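Endonuclease IV (Thermus thermophilus, PDB 3AAM) cleaves the phosphodiester backbone of DNA at apurinic or apyrimidinic sites during base excision repair, leaving a 3'-hydroxyl and a 5'-terminal sugar phosphate. Local coordinates at residues L197-N206 with R239-T249. Numbering follows the deposited sequence.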
loop_
_atom_site.group_PDB
_atom_site.type_symbol
_atom_site.label_atom_id
_atom_site.label_comp_id
_atom_site.label_asym_id
_atom_site.label_seq_id
_atom_site.Cartn_x
_atom_site.Cartn_y
_atom_site.Cartn_z
ATOM N N LEU A 197 -3.266 -10.097 12.282
ATOM C CA LEU A 197 -2.048 -9.718 11.578
ATOM C C LEU A 197 -1.631 -10.656 10.452
ATOM O O LEU A 197 -0.839 -10.271 9.590
ATOM C CB LEU A 197 -0.902 -9.546 12.575
ATOM C CG LEU A 197 -1.109 -8.370 13.538
ATOM C CD1 LEU A 197 0.034 -8.294 14.532
ATOM C CD2 LEU A 197 -1.202 -7.072 12.743
ATOM N N GLU A 198 -2.160 -11.874 10.434
ATOM C CA GLU A 198 -1.798 -12.799 9.368
ATOM C C GLU A 198 -2.361 -12.316 8.035
ATOM O O GLU A 198 -1.927 -12.754 6.969
ATOM C CB GLU A 198 -2.298 -14.217 9.672
ATOM C CG GLU A 198 -3.802 -14.371 9.807
ATOM C CD GLU A 198 -4.363 -13.691 11.042
ATOM O OE1 GLU A 198 -3.776 -13.851 12.133
ATOM O OE2 GLU A 198 -5.400 -13.005 10.921
ATOM N N ARG A 199 -3.318 -11.394 8.104
ATOM C CA ARG A 199 -3.945 -10.847 6.908
ATOM C C ARG A 199 -3.481 -9.419 6.626
ATOM O O ARG A 199 -4.190 -8.650 5.979
ATOM C CB ARG A 199 -5.472 -10.874 7.048
ATOM C CG ARG A 199 -6.027 -12.216 7.505
ATOM C CD ARG A 199 -5.648 -13.357 6.569
ATOM N NE ARG A 199 -6.344 -13.288 5.287
ATOM C CZ ARG A 199 -6.318 -14.251 4.370
ATOM N NH1 ARG A 199 -5.629 -15.363 4.592
ATOM N NH2 ARG A 199 -6.985 -14.110 3.232
ATOM N N VAL A 200 -2.298 -9.066 7.123
ATOM C CA VAL A 200 -1.735 -7.732 6.895
ATOM C C VAL A 200 -0.326 -7.934 6.342
ATOM O O VAL A 200 0.671 -7.777 7.054
ATOM C CB VAL A 200 -1.640 -6.918 8.197
ATOM C CG1 VAL A 200 -1.210 -5.490 7.884
ATOM C CG2 VAL A 200 -2.978 -6.924 8.916
ATOM N N PRO A 201 -0.225 -8.289 5.053
ATOM C CA PRO A 201 1.073 -8.525 4.416
ATOM C C PRO A 201 1.933 -7.309 4.108
ATOM O O PRO A 201 3.155 -7.420 3.993
ATOM C CB PRO A 201 0.690 -9.288 3.152
ATOM C CG PRO A 201 -0.625 -8.677 2.789
ATOM C CD PRO A 201 -1.331 -8.603 4.128
ATOM N N VAL A 202 1.299 -6.152 3.977
ATOM C CA VAL A 202 2.016 -4.932 3.649
ATOM C C VAL A 202 1.650 -3.793 4.580
ATOM O O VAL A 202 0.488 -3.621 4.950
ATOM C CB VAL A 202 1.715 -4.487 2.195
ATOM C CG1 VAL A 202 2.484 -3.218 1.870
ATOM C CG2 VAL A 202 2.069 -5.600 1.220
ATOM N N VAL A 203 2.660 -3.016 4.954
ATOM C CA VAL A 203 2.464 -1.870 5.821
ATOM C C VAL A 203 2.968 -0.613 5.120
ATOM O O VAL A 203 4.090 -0.594 4.605
ATOM C CB VAL A 203 3.261 -2.012 7.147
ATOM C CG1 VAL A 203 3.128 -0.727 7.968
ATOM C CG2 VAL A 203 2.766 -3.213 7.944
ATOM N N HIS A 204 2.129 0.416 5.053
ATOM C CA HIS A 204 2.565 1.692 4.488
ATOM C C HIS A 204 3.017 2.430 5.745
ATOM O O HIS A 204 2.201 2.991 6.483
ATOM C CB HIS A 204 1.409 2.437 3.807
ATOM C CG HIS A 204 1.068 1.919 2.443
ATOM N ND1 HIS A 204 1.979 1.263 1.640
ATOM C CD2 HIS A 204 -0.076 2.002 1.723
ATOM C CE1 HIS A 204 1.408 0.964 0.485
ATOM N NE2 HIS A 204 0.162 1.402 0.510
ATOM N N LEU A 205 4.325 2.384 5.993
ATOM C CA LEU A 205 4.938 2.969 7.177
ATOM C C LEU A 205 5.190 4.464 7.041
ATOM O O LEU A 205 6.324 4.933 7.119
ATOM C CB LEU A 205 6.251 2.236 7.482
ATOM C CG LEU A 205 6.807 2.348 8.903
ATOM C CD1 LEU A 205 5.915 1.571 9.872
ATOM C CD2 LEU A 205 8.221 1.797 8.937
ATOM N N ASN A 206 4.110 5.203 6.837
ATOM C CA ASN A 206 4.167 6.649 6.686
ATOM C C ASN A 206 4.119 7.377 8.023
ATOM O O ASN A 206 3.357 6.994 8.910
ATOM C CB ASN A 206 2.975 7.123 5.848
ATOM C CG ASN A 206 3.009 6.591 4.434
ATOM O OD1 ASN A 206 2.009 6.084 3.919
ATOM N ND2 ASN A 206 4.157 6.709 3.795
ATOM N N ARG A 239 5.991 -9.544 15.432
ATOM C CA ARG A 239 4.881 -10.128 14.690
ATOM C C ARG A 239 4.884 -9.739 13.215
ATOM O O ARG A 239 4.215 -10.375 12.404
ATOM C CB ARG A 239 3.554 -9.706 15.323
ATOM C CG ARG A 239 3.340 -10.257 16.720
ATOM C CD ARG A 239 2.167 -9.585 17.415
ATOM N NE ARG A 239 2.453 -8.196 17.760
ATOM C CZ ARG A 239 1.639 -7.414 18.465
ATOM N NH1 ARG A 239 0.476 -7.883 18.902
ATOM N NH2 ARG A 239 1.989 -6.162 18.744
ATOM N N LEU A 240 5.645 -8.704 12.873
ATOM C CA LEU A 240 5.701 -8.225 11.493
ATOM C C LEU A 240 7.064 -8.419 10.847
ATOM O O LEU A 240 7.322 -7.886 9.769
ATOM C CB LEU A 240 5.352 -6.737 11.449
ATOM C CG LEU A 240 4.039 -6.314 12.109
ATOM C CD1 LEU A 240 3.913 -4.803 12.034
ATOM C CD2 LEU A 240 2.864 -6.994 11.420
ATOM N N LYS A 241 7.929 -9.189 11.492
ATOM C CA LYS A 241 9.278 -9.396 10.973
ATOM C C LYS A 241 9.374 -9.926 9.545
ATOM O O LYS A 241 10.383 -9.705 8.881
ATOM C CB LYS A 241 10.067 -10.314 11.911
ATOM C CG LYS A 241 9.534 -11.725 12.008
ATOM C CD LYS A 241 10.297 -12.498 13.063
ATOM C CE LYS A 241 9.736 -13.896 13.244
ATOM N NZ LYS A 241 10.471 -14.637 14.303
ATOM N N ASP A 242 8.338 -10.609 9.066
ATOM C CA ASP A 242 8.364 -11.158 7.711
ATOM C C ASP A 242 7.444 -10.410 6.748
ATOM O O ASP A 242 7.076 -10.939 5.697
ATOM C CB ASP A 242 7.969 -12.639 7.733
ATOM C CG ASP A 242 8.887 -13.476 8.607
ATOM O OD1 ASP A 242 10.110 -13.475 8.356
ATOM O OD2 ASP A 242 8.386 -14.133 9.546
ATOM N N ARG A 243 7.081 -9.180 7.095
ATOM C CA ARG A 243 6.190 -8.407 6.244
ATOM C C ARG A 243 6.937 -7.414 5.368
ATOM O O ARG A 243 8.159 -7.268 5.466
ATOM C CB ARG A 243 5.151 -7.663 7.090
ATOM C CG ARG A 243 4.388 -8.532 8.081
ATOM C CD ARG A 243 3.723 -9.734 7.431
ATOM N NE ARG A 243 2.992 -10.511 8.432
ATOM C CZ ARG A 243 2.695 -11.799 8.315
ATOM N NH1 ARG A 243 3.063 -12.476 7.237
ATOM N NH2 ARG A 243 2.037 -12.416 9.290
ATOM N N VAL A 244 6.181 -6.731 4.515
ATOM C CA VAL A 244 6.714 -5.743 3.588
ATOM C C VAL A 244 6.325 -4.337 4.032
ATOM O O VAL A 244 5.153 -4.061 4.264
ATOM C CB VAL A 244 6.163 -5.994 2.174
ATOM C CG1 VAL A 244 6.571 -4.865 1.236
ATOM C CG2 VAL A 244 6.674 -7.331 1.659
ATOM N N PHE A 245 7.313 -3.455 4.140
ATOM C CA PHE A 245 7.080 -2.080 4.562
ATOM C C PHE A 245 7.418 -1.116 3.433
ATOM O O PHE A 245 8.527 -1.137 2.899
ATOM C CB PHE A 245 7.935 -1.759 5.789
ATOM C CG PHE A 245 7.521 -2.504 7.030
ATOM C CD1 PHE A 245 6.703 -1.907 7.975
ATOM C CD2 PHE A 245 7.939 -3.815 7.237
ATOM C CE1 PHE A 245 6.302 -2.595 9.119
ATOM C CE2 PHE A 245 7.543 -4.516 8.376
ATOM C CZ PHE A 245 6.723 -3.904 9.320
ATOM N N ILE A 246 6.450 -0.281 3.066
ATOM C CA ILE A 246 6.631 0.702 2.001
ATOM C C ILE A 246 6.366 2.115 2.508
ATOM O O ILE A 246 5.320 2.386 3.103
ATOM C CB ILE A 246 5.663 0.423 0.811
ATOM C CG1 ILE A 246 5.972 -0.936 0.179
ATOM C CG2 ILE A 246 5.774 1.526 -0.232
ATOM C CD1 ILE A 246 7.367 -1.035 -0.439
ATOM N N LEU A 247 7.316 3.014 2.273
ATOM C CA LEU A 247 7.179 4.412 2.667
ATOM C C LEU A 247 6.677 5.139 1.424
ATOM O O LEU A 247 7.142 4.863 0.315
ATOM C CB LEU A 247 8.534 4.985 3.100
ATOM C CG LEU A 247 8.532 6.458 3.517
ATOM C CD1 LEU A 247 7.643 6.670 4.742
ATOM C CD2 LEU A 247 9.960 6.890 3.820
ATOM N N GLU A 248 5.717 6.043 1.606
ATOM C CA GLU A 248 5.136 6.792 0.492
ATOM C C GLU A 248 5.305 8.289 0.729
ATOM O O GLU A 248 4.382 8.963 1.175
ATOM C CB GLU A 248 3.648 6.461 0.361
ATOM C CG GLU A 248 3.325 4.974 0.279
ATOM C CD GLU A 248 1.832 4.718 0.216
ATOM O OE1 GLU A 248 1.099 5.281 1.059
ATOM O OE2 GLU A 248 1.392 3.955 -0.665
ATOM N N THR A 249 6.493 8.803 0.434
ATOM C CA THR A 249 6.782 10.217 0.633
ATOM C C THR A 249 7.583 10.751 -0.552
ATOM O O THR A 249 8.000 9.987 -1.412
ATOM C CB THR A 249 7.575 10.419 1.929
ATOM O OG1 THR A 249 8.782 9.648 1.866
ATOM C CG2 THR A 249 6.753 9.976 3.126
#
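Val203 and Phe245 sit side by side on two neighbouring parallel strands of the TIM barrel, 202-204 and 244-247, whose C-terminal ends reach the metal site. Three good backbone bonds zip them together: Val244 N to Pro201 O, Val203 N to Val244 O at 2.8 Å, and Ile246 N to Val203 O, bent only 10° from straight at the hydrogen. A fourth, from Leu205 N to Ile246 O, is weak. With Phe245 CG beside its own backbone N (chi1 -68°), the ring runs along Val203, Phe245 CD1 lying 3.5 Å from Val203 CB; Leu205 CD1 reaches Phe245 CD1 at 4.0 Å. Phe235 meets this ring edge-to-face. Val202, Val244 and Ile246 occupy the other side of the sheet, with His204. There the Glu248 carboxylate stacks over one face of the His204 imidazole, the two planes 28° apart, and His69 meets the same ring nearly parallel. Glu248 OE2 also accepts a bond from Gln32. At the far end, Leu197 CD1 packs 3.8 Å from Arg239 CD and lies over one face of the guanidinium, while Asp189 and Asp237 take its charge. Arg243, bent at chi2, runs past the backbone of 197-200, Arg243 CD 3.6 Å from Val200 O and Arg243 NH2 3.6 Å from Leu197 O. The Glu248 carboxylate lies near a bound phosphate; by holding ND1 of the manganese ligand His219, Glu248 O probably helps fix that imidazole's rotation.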